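Local coordinates for pyridine nucleotide-disulfide oxidoreductase-like protein (Myceliophthora thermophila, PDB 5MQ6) that catalyses Baeyer-Villiger oxidation with FAD and NADPH, inserting one oxygen atom beside the carbonyl of various ketones, especially polycyclic ones, to give esters or lactones, at residues W122-L130 with H246-V254; M140-Y148 with E162-W171. All coordinates share one frame; numbering follows the deposited sequence.

Contact 1: W122-L130 with H246-V254; sequences WWWNRYPGL and HTARWNYDV. With FAD (flavin-adenine dinucleotide), chain B.
Pro128 is the bump and Trp250 the flat wall it leans on: the proline ring meets one face of the indole, with CD 3.4 Å from the centroid of the six-membered ring, a CH-pi contact almost straight down the ring normal. Beside it Tyr127 CB reaches Trp250 CE3 at 3.6 Å, a second shoulder against the same indole, whose CG lies anti to the backbone N (chi1 -166°). Farther along, Tyr252 turns the edge of its ring to the backbone, and its OH donates to Arg126 O at 2.8 Å in the carbonyl plane.

At the other end flat groups are layered. The guanidinium of Arg249 lies on a face of Trp124, centres 3.8 Å apart, while Trp123 CD1 approaches the opposite face. Arg249 NE is bound by Ala57 O, and NH1 by Ala248 O, which fixes the rotation of the group. At the indole edge, Trp124 NE1 donates to O3B of the adenosine ribose of FAD at 3.0 Å, so the residue under the guanidinium also binds the cofactor.

Between these ends Asn125 OD1 lies 3.3 Å from Ala248 CB and accepts a hydrogen bond from Tyr478 OH. A water donates to Trp124 O and Thr247 O and accepts from Arg126 N and Trp250 N; Trp61 NE1 also serves Trp124 O.

The contact exemplifies layered flat groups joining a cofactor-binding helix end, 121-124, to the loop between strand 244-246 and helix 252-255, with Tyr127 and Thr247 packed on helix 279-289 and Trp250 on strand 471-474.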
loop_
_atom_site.group_PDB
_atom_site.type_symbol
_atom_site.label_atom_id
_atom_site.label_comp_id
_atom_site.label_asym_id
_atom_site.label_seq_id
_atom_site.Cartn_x
_atom_site.Cartn_y
_atom_site.Cartn_z
ATOM N N TRP A 122 5.125 -5.647 -7.346
ATOM C CA TRP A 122 5.880 -6.878 -7.650
ATOM C C TRP A 122 6.828 -6.759 -8.874
ATOM O O TRP A 122 7.634 -7.672 -9.120
ATOM C CB TRP A 122 4.918 -8.106 -7.766
ATOM C CG TRP A 122 4.029 -8.126 -6.545
ATOM C CD1 TRP A 122 2.722 -7.889 -6.497
ATOM C CD2 TRP A 122 4.466 -8.235 -5.184
ATOM N NE1 TRP A 122 2.273 -7.852 -5.177
ATOM C CE2 TRP A 122 3.329 -8.066 -4.357
ATOM C CE3 TRP A 122 5.705 -8.435 -4.584
ATOM C CZ2 TRP A 122 3.389 -8.110 -2.977
ATOM C CZ3 TRP A 122 5.759 -8.517 -3.198
ATOM C CH2 TRP A 122 4.603 -8.338 -2.405
ATOM N N TRP A 123 6.650 -5.686 -9.653
ATOM C CA TRP A 123 7.596 -5.298 -10.702
ATOM C C TRP A 123 8.774 -4.580 -10.020
ATOM O O TRP A 123 9.894 -4.904 -10.253
ATOM C CB TRP A 123 6.981 -4.332 -11.765
ATOM C CG TRP A 123 8.017 -3.851 -12.662
ATOM C CD1 TRP A 123 8.810 -2.743 -12.481
ATOM C CD2 TRP A 123 8.502 -4.500 -13.861
ATOM N NE1 TRP A 123 9.759 -2.693 -13.487
ATOM C CE2 TRP A 123 9.618 -3.761 -14.319
ATOM C CE3 TRP A 123 8.151 -5.644 -14.534
ATOM C CZ2 TRP A 123 10.306 -4.064 -15.519
ATOM C CZ3 TRP A 123 8.835 -5.964 -15.744
ATOM C CH2 TRP A 123 9.928 -5.179 -16.189
ATOM N N TRP A 124 8.491 -3.569 -9.218
ATOM C CA TRP A 124 9.534 -2.714 -8.664
ATOM C C TRP A 124 10.405 -3.351 -7.575
ATOM O O TRP A 124 11.607 -3.258 -7.605
ATOM C CB TRP A 124 8.915 -1.470 -8.135
ATOM C CG TRP A 124 8.225 -0.560 -9.102
ATOM C CD1 TRP A 124 6.905 -0.370 -9.206
ATOM C CD2 TRP A 124 8.830 0.426 -9.975
ATOM N NE1 TRP A 124 6.625 0.596 -10.130
ATOM C CE2 TRP A 124 7.794 1.112 -10.602
ATOM C CE3 TRP A 124 10.123 0.752 -10.300
ATOM C CZ2 TRP A 124 8.015 2.091 -11.553
ATOM C CZ3 TRP A 124 10.346 1.765 -11.239
ATOM C CH2 TRP A 124 9.294 2.420 -11.838
ATOM N N ASN A 125 9.767 -4.044 -6.650
ATOM C CA ASN A 125 10.405 -4.596 -5.476
ATOM C C ASN A 125 10.790 -5.980 -5.802
ATOM O O ASN A 125 9.937 -6.866 -6.109
ATOM C CB ASN A 125 9.450 -4.553 -4.270
ATOM C CG ASN A 125 8.997 -3.141 -3.955
ATOM O OD1 ASN A 125 9.717 -2.399 -3.354
ATOM N ND2 ASN A 125 7.791 -2.765 -4.373
ATOM N N ARG A 126 12.101 -6.210 -5.799
ATOM C CA ARG A 126 12.596 -7.574 -6.001
ATOM C C ARG A 126 13.798 -7.839 -5.088
ATOM O O ARG A 126 14.685 -8.616 -5.426
ATOM C CB ARG A 126 12.966 -7.773 -7.493
ATOM C CG ARG A 126 12.015 -7.176 -8.531
ATOM C CD ARG A 126 12.385 -7.722 -9.891
ATOM N NE ARG A 126 11.608 -7.022 -10.910
ATOM C CZ ARG A 126 11.499 -7.391 -12.191
ATOM N NH1 ARG A 126 12.131 -8.445 -12.643
ATOM N NH2 ARG A 126 10.768 -6.654 -13.054
ATOM N N TYR A 127 13.798 -7.198 -3.918
ATOM C CA TYR A 127 14.937 -7.243 -3.015
ATOM C C TYR A 127 15.036 -8.665 -2.455
ATOM O O TYR A 127 14.096 -9.432 -2.594
ATOM C CB TYR A 127 14.804 -6.159 -1.951
ATOM C CG TYR A 127 13.584 -6.265 -1.069
ATOM C CD1 TYR A 127 13.505 -7.267 -0.102
ATOM C CD2 TYR A 127 12.508 -5.392 -1.209
ATOM C CE1 TYR A 127 12.424 -7.382 0.759
ATOM C CE2 TYR A 127 11.421 -5.501 -0.354
ATOM C CZ TYR A 127 11.390 -6.531 0.626
ATOM O OH TYR A 127 10.358 -6.698 1.466
ATOM N N PRO A 128 16.202 -9.058 -1.883
ATOM C CA PRO A 128 16.388 -10.437 -1.385
ATOM C C PRO A 128 15.480 -10.744 -0.200
ATOM O O PRO A 128 15.351 -9.934 0.716
ATOM C CB PRO A 128 17.871 -10.442 -0.907
ATOM C CG PRO A 128 18.464 -9.219 -1.567
ATOM C CD PRO A 128 17.372 -8.217 -1.614
ATOM N N GLY A 129 14.801 -11.845 -0.252
ATOM C CA GLY A 129 13.831 -12.211 0.804
ATOM C C GLY A 129 12.373 -11.731 0.704
ATOM O O GLY A 129 11.540 -12.088 1.541
ATOM N N LEU A 130 12.047 -10.964 -0.322
ATOM C CA LEU A 130 10.718 -10.416 -0.446
ATOM C C LEU A 130 9.642 -11.482 -0.552
ATOM O O LEU A 130 9.717 -12.385 -1.352
ATOM C CB LEU A 130 10.636 -9.459 -1.609
ATOM C CG LEU A 130 9.242 -8.959 -2.088
ATOM C CD1 LEU A 130 8.702 -7.944 -1.120
ATOM C CD2 LEU A 130 9.416 -8.318 -3.484
ATOM N N HIS A 246 17.914 2.106 -2.640
ATOM C CA HIS A 246 16.692 1.928 -1.859
ATOM C C HIS A 246 16.234 0.495 -2.096
ATOM O O HIS A 246 16.489 -0.095 -3.122
ATOM C CB HIS A 246 15.662 3.029 -2.214
ATOM C CG HIS A 246 14.503 3.163 -1.255
ATOM N ND1 HIS A 246 13.504 2.225 -1.171
ATOM C CD2 HIS A 246 14.108 4.187 -0.457
ATOM C CE1 HIS A 246 12.592 2.607 -0.291
ATOM N NE2 HIS A 246 12.918 3.810 0.142
ATOM N N THR A 247 15.635 -0.127 -1.103
ATOM C CA THR A 247 15.171 -1.498 -1.241
ATOM C C THR A 247 14.178 -1.688 -2.380
ATOM O O THR A 247 14.033 -2.779 -2.985
ATOM C CB THR A 247 14.491 -1.925 0.101
ATOM O OG1 THR A 247 13.458 -0.992 0.500
ATOM C CG2 THR A 247 15.525 -1.910 1.225
ATOM N N ALA A 248 13.404 -0.631 -2.618
ATOM C CA ALA A 248 12.386 -0.639 -3.702
ATOM C C ALA A 248 13.050 -0.496 -5.101
ATOM O O ALA A 248 12.419 -0.720 -6.125
ATOM C CB ALA A 248 11.371 0.445 -3.454
ATOM N N ARG A 249 14.334 -0.125 -5.126
ATOM C CA ARG A 249 15.112 -0.188 -6.390
ATOM C C ARG A 249 16.471 -0.924 -6.163
ATOM O O ARG A 249 17.582 -0.296 -6.277
ATOM C CB ARG A 249 15.281 1.231 -6.945
ATOM C CG ARG A 249 14.004 2.066 -7.002
ATOM C CD ARG A 249 13.121 1.733 -8.234
ATOM N NE ARG A 249 11.922 2.640 -8.316
ATOM C CZ ARG A 249 10.769 2.480 -7.678
ATOM N NH1 ARG A 249 10.586 1.483 -6.862
ATOM N NH2 ARG A 249 9.760 3.357 -7.850
ATOM N N TRP A 250 16.376 -2.240 -5.873
ATOM C CA TRP A 250 17.548 -2.995 -5.428
ATOM C C TRP A 250 18.666 -3.079 -6.484
ATOM O O TRP A 250 18.419 -3.420 -7.624
ATOM C CB TRP A 250 17.186 -4.374 -5.087
ATOM C CG TRP A 250 18.278 -5.125 -4.306
ATOM C CD1 TRP A 250 19.175 -6.003 -4.812
ATOM C CD2 TRP A 250 18.517 -5.078 -2.886
ATOM N NE1 TRP A 250 19.951 -6.505 -3.824
ATOM C CE2 TRP A 250 19.591 -5.948 -2.629
ATOM C CE3 TRP A 250 17.917 -4.378 -1.819
ATOM C CZ2 TRP A 250 20.090 -6.161 -1.335
ATOM C CZ3 TRP A 250 18.365 -4.587 -0.544
ATOM C CH2 TRP A 250 19.466 -5.467 -0.297
ATOM N N ASN A 251 19.896 -2.888 -6.035
ATOM C CA ASN A 251 21.099 -2.905 -6.913
ATOM C C ASN A 251 21.907 -4.180 -6.737
ATOM O O ASN A 251 22.833 -4.270 -5.899
ATOM C CB ASN A 251 21.953 -1.701 -6.669
ATOM C CG ASN A 251 23.007 -1.515 -7.737
ATOM O OD1 ASN A 251 23.397 -2.464 -8.453
ATOM N ND2 ASN A 251 23.459 -0.293 -7.867
ATOM N N TYR A 252 21.547 -5.149 -7.571
ATOM C CA TYR A 252 22.188 -6.415 -7.613
ATOM C C TYR A 252 23.618 -6.403 -8.152
ATOM O O TYR A 252 24.357 -7.415 -7.968
ATOM C CB TYR A 252 21.325 -7.423 -8.338
ATOM C CG TYR A 252 20.192 -8.003 -7.458
ATOM C CD1 TYR A 252 20.489 -8.810 -6.366
ATOM C CD2 TYR A 252 18.852 -7.740 -7.726
ATOM C CE1 TYR A 252 19.500 -9.348 -5.575
ATOM C CE2 TYR A 252 17.838 -8.286 -6.947
ATOM C CZ TYR A 252 18.183 -9.069 -5.859
ATOM O OH TYR A 252 17.250 -9.604 -5.075
ATOM N N ASP A 253 24.020 -5.294 -8.785
ATOM C CA ASP A 253 25.384 -5.180 -9.310
ATOM C C ASP A 253 26.266 -4.930 -8.113
ATOM O O ASP A 253 27.334 -5.446 -8.071
ATOM C CB ASP A 253 25.571 -4.068 -10.375
ATOM C CG ASP A 253 24.897 -4.409 -11.743
ATOM O OD1 ASP A 253 24.724 -5.603 -12.172
ATOM O OD2 ASP A 253 24.512 -3.443 -12.431
ATOM N N VAL A 254 25.776 -4.194 -7.130
ATOM C CA VAL A 254 26.521 -3.916 -5.891
ATOM C C VAL A 254 26.569 -5.140 -4.974
ATOM O O VAL A 254 27.547 -5.425 -4.309
ATOM C CB VAL A 254 25.888 -2.743 -5.164
ATOM C CG1 VAL A 254 26.490 -2.556 -3.778
ATOM C CG2 VAL A 254 26.061 -1.475 -5.989
HETATM P PA FAD B . 0.656 -0.890 -7.277
HETATM O O1A FAD B . 1.393 0.129 -6.472
HETATM O O2A FAD B . 1.005 -2.365 -7.180
HETATM O O5B FAD B . 0.776 -0.478 -8.824
HETATM C C5B FAD B . 0.527 0.831 -9.214
HETATM C C4B FAD B . 1.479 1.184 -10.338
HETATM O O4B FAD B . 1.045 2.454 -10.861
HETATM C C3B FAD B . 2.946 1.347 -9.948
HETATM O O3B FAD B . 3.765 0.709 -10.893
HETATM C C2B FAD B . 3.164 2.834 -9.989
HETATM O O2B FAD B . 4.493 3.180 -10.298
HETATM C C1B FAD B . 2.185 3.245 -11.067
HETATM N N9A FAD B . 1.851 4.648 -11.020
HETATM C C8A FAD B . 1.399 5.342 -9.936
HETATM N N7A FAD B . 1.248 6.613 -10.295
HETATM C C5A FAD B . 1.607 6.781 -11.579
HETATM C C6A FAD B . 1.624 7.919 -12.516
HETATM N N6A FAD B . 1.299 9.160 -12.221
HETATM N N1A FAD B . 1.982 7.593 -13.731
HETATM C C2A FAD B . 2.359 6.346 -14.098
HETATM N N3A FAD B . 2.388 5.268 -13.349
HETATM C C4A FAD B . 2.027 5.473 -12.044
HETATM N N1 FAD B . -0.319 -5.577 0.503
HETATM C C2 FAD B . -0.988 -6.693 0.943
HETATM O O2 FAD B . -2.209 -6.690 1.040
HETATM N N3 FAD B . -0.317 -7.805 1.275
HETATM C C4 FAD B . 1.022 -7.834 1.183
HETATM O O4 FAD B . 1.578 -8.880 1.494
HETATM C C4X FAD B . 1.835 -6.694 0.724
HETATM N N5 FAD B . 3.208 -6.677 0.639
HETATM C C5X FAD B . 3.812 -5.546 0.199
HETATM C C6 FAD B . 5.286 -5.483 0.105
HETATM C C7 FAD B . 5.848 -4.209 -0.381
HETATM C C7M FAD B . 7.343 -4.034 -0.524
HETATM C C8 FAD B . 5.000 -3.033 -0.736
HETATM C C8M FAD B . 5.569 -1.710 -1.247
HETATM C C9 FAD B . 3.627 -3.126 -0.625
HETATM C C9A FAD B . 3.010 -4.327 -0.174
HETATM N N10 FAD B . 1.610 -4.351 -0.058
HETATM C C10 FAD B . 1.009 -5.539 0.366
HETATM C "C1'" FAD B . 0.753 -3.218 -0.474
HETATM C "C2'" FAD B . 0.657 -3.310 -2.054
HETATM O "O2'" FAD B . 1.002 -2.035 -2.615
HETATM C "C3'" FAD B . -0.726 -3.809 -2.598
HETATM O "O3'" FAD B . -0.991 -5.113 -2.074
HETATM C "C4'" FAD B . -0.857 -4.013 -4.126
HETATM O "O4'" FAD B . 0.327 -4.642 -4.790
HETATM C "C5'" FAD B . -1.221 -2.677 -4.804
HETATM O "O5'" FAD B . -1.728 -2.997 -6.137
HETATM P P FAD B . -2.079 -1.676 -7.006
HETATM O O1P FAD B . -2.114 -2.187 -8.494
HETATM O O2P FAD B . -3.275 -1.012 -6.309
HETATM O O3P FAD B . -0.837 -0.628 -6.746
HETATM O O HOH W 1 13.615 -3.705 -5.570
HETATM O O HOH W 2 11.131 -1.798 -0.337
#

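Contact 2: M140-Y148 with E162-W171; sequences MPLLEETGY and EHAYRIATQW
His163 and Pro141 make the shortest polar link between the two segments: NE2 donates to Pro141 O at 2.6 Å, nearly straight at 174°, with the acceptor in the imidazole plane and the donor in the carbonyl plane. A second bond crosses at the far end of the helix, where Gln170 NE2 gives its hydrogen to Glu145 O at 3.0 Å, approaching from above the carbonyl plane. Gln170 OE1 takes a water that also donates to Thr146 O. Within 140-148, Leu142 O is gripped from opposite faces of its plane by Thr146 N and Thr146 OG1.

Stacking and charge come together at Arg166. Its guanidinium lies flat on the Tyr148 ring, planes only 4° apart and centres 3.8 Å apart, a cation-pi contact over the face. The bend at chi3 (-53°) brings the group over the ring, where NH2 forms a salt bridge to Glu162 OE1 and NH1 donates to His163 ND1 at 3.2 Å. An alanine in place of Arg166 is likely to leave the Tyr148 face without its cation, Glu162 without this charge partner and the imidazole with less to fix its rotation.

Shape packing centres on Thr146, a knob among His163, Arg166, Ile167 and Gln170, its CG2 also meeting the Trp171 edge at 3.9 Å. Among apolar pairs, Leu142 CD1 rests on Ile167 CG2 at 4.0 Å, and Met140 CE on His163 CB at 3.5 Å. In this helix-to-turn packing Leu142, Ile167 and Trp171 also meet Val95 of helix 88-99.

Chemically, His163 is held at both nitrogens: NE2 donates and ND1 accepts, consistent with a neutral imidazole protonated on NE2. The imidazole thus links a run of polar contacts from Glu162 through Arg166 to the Pro141 carbonyl, coupling the helix to the 140-148 turn.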
loop_
_atom_site.group_PDB
_atom_site.type_symbol
_atom_site.label_atom_id
_atom_site.label_comp_id
_atom_site.label_asym_id
_atom_site.label_seq_id
_atom_site.Cartn_x
_atom_site.Cartn_y
_atom_site.Cartn_z
ATOM N N MET A 140 -3.079 -13.507 -3.677
ATOM C CA MET A 140 -2.912 -13.542 -5.136
ATOM C C MET A 140 -4.294 -13.478 -5.822
ATOM O O MET A 140 -5.183 -14.227 -5.506
ATOM C CB MET A 140 -2.109 -14.736 -5.557
ATOM C CG MET A 140 -0.759 -14.796 -4.802
ATOM S SD MET A 140 0.274 -16.199 -5.283
ATOM C CE MET A 140 0.750 -15.776 -6.965
ATOM N N PRO A 141 -4.512 -12.531 -6.683
ATOM C CA PRO A 141 -5.791 -12.448 -7.354
ATOM C C PRO A 141 -6.097 -13.526 -8.340
ATOM O O PRO A 141 -5.203 -14.063 -8.987
ATOM C CB PRO A 141 -5.724 -11.169 -8.172
ATOM C CG PRO A 141 -4.389 -10.589 -7.969
ATOM C CD PRO A 141 -3.631 -11.386 -6.943
ATOM N N LEU A 142 -7.381 -13.799 -8.499
ATOM C CA LEU A 142 -7.873 -14.609 -9.620
ATOM C C LEU A 142 -7.289 -16.004 -9.628
ATOM O O LEU A 142 -7.059 -16.590 -10.694
ATOM C CB LEU A 142 -7.638 -13.899 -10.956
ATOM C CG LEU A 142 -8.320 -12.512 -11.129
ATOM C CD1 LEU A 142 -7.623 -11.721 -12.264
ATOM C CD2 LEU A 142 -9.805 -12.684 -11.359
ATOM N N LEU A 143 -7.114 -16.565 -8.438
ATOM C CA LEU A 143 -6.589 -17.925 -8.320
ATOM C C LEU A 143 -7.527 -18.931 -8.965
ATOM O O LEU A 143 -7.120 -19.742 -9.791
ATOM C CB LEU A 143 -6.276 -18.285 -6.832
ATOM C CG LEU A 143 -4.984 -17.612 -6.359
ATOM C CD1 LEU A 143 -4.569 -18.055 -4.959
ATOM C CD2 LEU A 143 -3.782 -17.728 -7.286
ATOM N N GLU A 144 -8.795 -18.840 -8.634
ATOM C CA GLU A 144 -9.719 -19.798 -9.181
ATOM C C GLU A 144 -9.792 -19.652 -10.707
ATOM O O GLU A 144 -9.900 -20.649 -11.383
ATOM C CB GLU A 144 -11.079 -19.643 -8.607
ATOM C CG GLU A 144 -12.047 -20.723 -9.140
ATOM C CD GLU A 144 -13.399 -20.690 -8.452
ATOM O OE1 GLU A 144 -13.659 -19.841 -7.548
ATOM O OE2 GLU A 144 -14.237 -21.505 -8.852
ATOM N N GLU A 145 -9.706 -18.423 -11.229
ATOM C CA GLU A 145 -9.899 -18.165 -12.657
ATOM C C GLU A 145 -8.681 -18.480 -13.493
ATOM O O GLU A 145 -8.794 -18.789 -14.684
ATOM C CB GLU A 145 -10.303 -16.726 -12.911
ATOM C CG GLU A 145 -11.615 -16.370 -12.278
ATOM C CD GLU A 145 -11.564 -15.933 -10.793
ATOM O OE1 GLU A 145 -10.654 -16.183 -9.926
ATOM O OE2 GLU A 145 -12.579 -15.363 -10.461
ATOM N N THR A 146 -7.509 -18.439 -12.900
ATOM C CA THR A 146 -6.331 -18.803 -13.601
ATOM C C THR A 146 -6.000 -20.300 -13.430
ATOM O O THR A 146 -5.156 -20.836 -14.150
ATOM C CB THR A 146 -5.163 -18.018 -13.098
ATOM O OG1 THR A 146 -5.115 -18.116 -11.676
ATOM C CG2 THR A 146 -5.273 -16.532 -13.498
ATOM N N GLY A 147 -6.617 -20.967 -12.454
ATOM C CA GLY A 147 -6.152 -22.295 -12.044
ATOM C C GLY A 147 -4.771 -22.426 -11.362
ATOM O O GLY A 147 -4.311 -23.492 -11.135
ATOM N N TYR A 148 -4.133 -21.347 -10.979
ATOM C CA TYR A 148 -2.802 -21.387 -10.430
ATOM C C TYR A 148 -2.832 -21.802 -8.958
ATOM O O TYR A 148 -3.749 -21.419 -8.206
ATOM C CB TYR A 148 -2.140 -20.034 -10.548
ATOM C CG TYR A 148 -0.725 -20.061 -10.039
ATOM C CD1 TYR A 148 0.247 -20.852 -10.677
ATOM C CD2 TYR A 148 -0.356 -19.350 -8.911
ATOM C CE1 TYR A 148 1.543 -20.905 -10.222
ATOM C CE2 TYR A 148 0.970 -19.410 -8.431
ATOM C CZ TYR A 148 1.895 -20.201 -9.068
ATOM O OH TYR A 148 3.165 -20.269 -8.608
ATOM N N GLU A 162 5.469 -13.304 -11.606
ATOM C CA GLU A 162 5.079 -14.232 -12.626
ATOM C C GLU A 162 3.520 -14.332 -12.713
ATOM O O GLU A 162 2.952 -14.466 -13.792
ATOM C CB GLU A 162 5.776 -15.583 -12.397
ATOM C CG GLU A 162 5.166 -16.771 -13.148
ATOM C CD GLU A 162 5.781 -18.108 -12.678
ATOM O OE1 GLU A 162 5.119 -18.949 -12.010
ATOM O OE2 GLU A 162 6.967 -18.308 -12.932
ATOM N N HIS A 163 2.833 -14.244 -11.579
ATOM C CA HIS A 163 1.394 -14.324 -11.586
ATOM C C HIS A 163 0.737 -13.119 -12.294
ATOM O O HIS A 163 -0.268 -13.311 -13.012
ATOM C CB HIS A 163 0.856 -14.485 -10.215
ATOM C CG HIS A 163 -0.614 -14.716 -10.177
ATOM N ND1 HIS A 163 -1.213 -15.842 -10.728
ATOM C CD2 HIS A 163 -1.608 -14.019 -9.579
ATOM C CE1 HIS A 163 -2.508 -15.827 -10.477
ATOM N NE2 HIS A 163 -2.775 -14.745 -9.763
ATOM N N ALA A 164 1.292 -11.941 -12.062
ATOM C CA ALA A 164 0.919 -10.747 -12.809
ATOM C C ALA A 164 1.025 -10.992 -14.334
ATOM O O ALA A 164 0.094 -10.684 -15.103
ATOM C CB ALA A 164 1.869 -9.601 -12.385
ATOM N N TYR A 165 2.139 -11.581 -14.751
ATOM C CA TYR A 165 2.332 -12.018 -16.152
ATOM C C TYR A 165 1.372 -13.081 -16.571
ATOM O O TYR A 165 0.855 -13.026 -17.687
ATOM C CB TYR A 165 3.802 -12.396 -16.470
ATOM C CG TYR A 165 4.483 -11.136 -16.779
ATOM C CD1 TYR A 165 4.783 -10.194 -15.787
ATOM C CD2 TYR A 165 4.767 -10.789 -18.131
ATOM C CE1 TYR A 165 5.419 -8.959 -16.091
ATOM C CE2 TYR A 165 5.405 -9.567 -18.441
ATOM C CZ TYR A 165 5.686 -8.651 -17.419
ATOM O OH TYR A 165 6.165 -7.431 -17.768
ATOM N N ARG A 166 1.065 -14.000 -15.659
ATOM C CA ARG A 166 0.076 -15.020 -15.957
ATOM C C ARG A 166 -1.283 -14.378 -16.267
ATOM O O ARG A 166 -2.047 -14.814 -17.180
ATOM C CB ARG A 166 -0.039 -16.016 -14.808
ATOM C CG ARG A 166 -1.190 -17.001 -14.929
ATOM C CD ARG A 166 -1.165 -18.095 -13.842
ATOM N NE ARG A 166 0.123 -18.758 -13.807
ATOM C CZ ARG A 166 1.145 -18.532 -12.978
ATOM N NH1 ARG A 166 1.071 -17.681 -11.948
ATOM N NH2 ARG A 166 2.285 -19.189 -13.217
ATOM N N ILE A 167 -1.642 -13.378 -15.471
ATOM C CA ILE A 167 -2.946 -12.725 -15.664
ATOM C C ILE A 167 -2.916 -11.979 -16.997
ATOM O O ILE A 167 -3.837 -12.111 -17.793
ATOM C CB ILE A 167 -3.315 -11.779 -14.510
ATOM C CG1 ILE A 167 -3.583 -12.634 -13.259
ATOM C CG2 ILE A 167 -4.591 -10.961 -14.821
ATOM C CD1 ILE A 167 -3.456 -11.901 -11.967
ATOM N N ALA A 168 -1.874 -11.199 -17.227
ATOM C CA ALA A 168 -1.833 -10.425 -18.466
ATOM C C ALA A 168 -1.884 -11.301 -19.702
ATOM O O ALA A 168 -2.517 -10.936 -20.734
ATOM C CB ALA A 168 -0.596 -9.568 -18.479
ATOM N N THR A 169 -1.253 -12.481 -19.602
ATOM C CA THR A 169 -1.260 -13.476 -20.673
ATOM C C THR A 169 -2.635 -14.051 -20.863
ATOM O O THR A 169 -3.141 -14.113 -21.980
ATOM C CB THR A 169 -0.288 -14.606 -20.330
ATOM O OG1 THR A 169 1.052 -14.082 -20.415
ATOM C CG2 THR A 169 -0.436 -15.831 -21.275
ATOM N N GLN A 170 -3.251 -14.464 -19.764
ATOM C CA GLN A 170 -4.533 -15.090 -19.843
ATOM C C GLN A 170 -5.569 -14.146 -20.474
ATOM O O GLN A 170 -6.394 -14.585 -21.278
ATOM C CB GLN A 170 -4.980 -15.655 -18.496
ATOM C CG GLN A 170 -6.297 -16.364 -18.587
ATOM C CD GLN A 170 -6.581 -17.260 -17.437
ATOM O OE1 GLN A 170 -5.679 -17.734 -16.738
ATOM N NE2 GLN A 170 -7.855 -17.488 -17.197
ATOM N N TRP A 171 -5.529 -12.863 -20.155
ATOM C CA TRP A 171 -6.557 -11.963 -20.701
ATOM C C TRP A 171 -6.063 -11.126 -21.825
ATOM O O TRP A 171 -6.710 -10.147 -22.178
ATOM C CB TRP A 171 -7.221 -11.119 -19.586
ATOM C CG TRP A 171 -8.238 -11.900 -18.817
ATOM C CD1 TRP A 171 -9.536 -11.929 -19.071
ATOM C CD2 TRP A 171 -8.032 -12.757 -17.668
ATOM N NE1 TRP A 171 -10.181 -12.711 -18.166
ATOM C CE2 TRP A 171 -9.284 -13.253 -17.304
ATOM C CE3 TRP A 171 -6.929 -13.155 -16.957
ATOM C CZ2 TRP A 171 -9.490 -14.110 -16.215
ATOM C CZ3 TRP A 171 -7.112 -14.031 -15.803
ATOM C CH2 TRP A 171 -8.358 -14.515 -15.488
HETATM O O HOH W 3 -3.658 -19.097 -16.345
#

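In the fold
Followed from the N terminus, the chain passes helix 121-124, in the first half of contact 1, and soon reaches 140-148. Contact 2 closes a short loop when helix 157-170 comes back against 140-148, which holds helix 143-146; the nearest ends are 14 residues apart. Contact 1 closes only later, after the intervening strands, when 246-254 emerges from strand 244-246, at the edge of the five-stranded parallel sheet. The small loop is therefore contained in the large one, without crossing. Their centres lie about 23 Å apart, yet Trp123 CZ3 packs against Tyr165 OH at 3.7 Å. Contact 1 joins the FAD-binding region to the neighbourhood of NADPH; contact 2 is local to the FAD side.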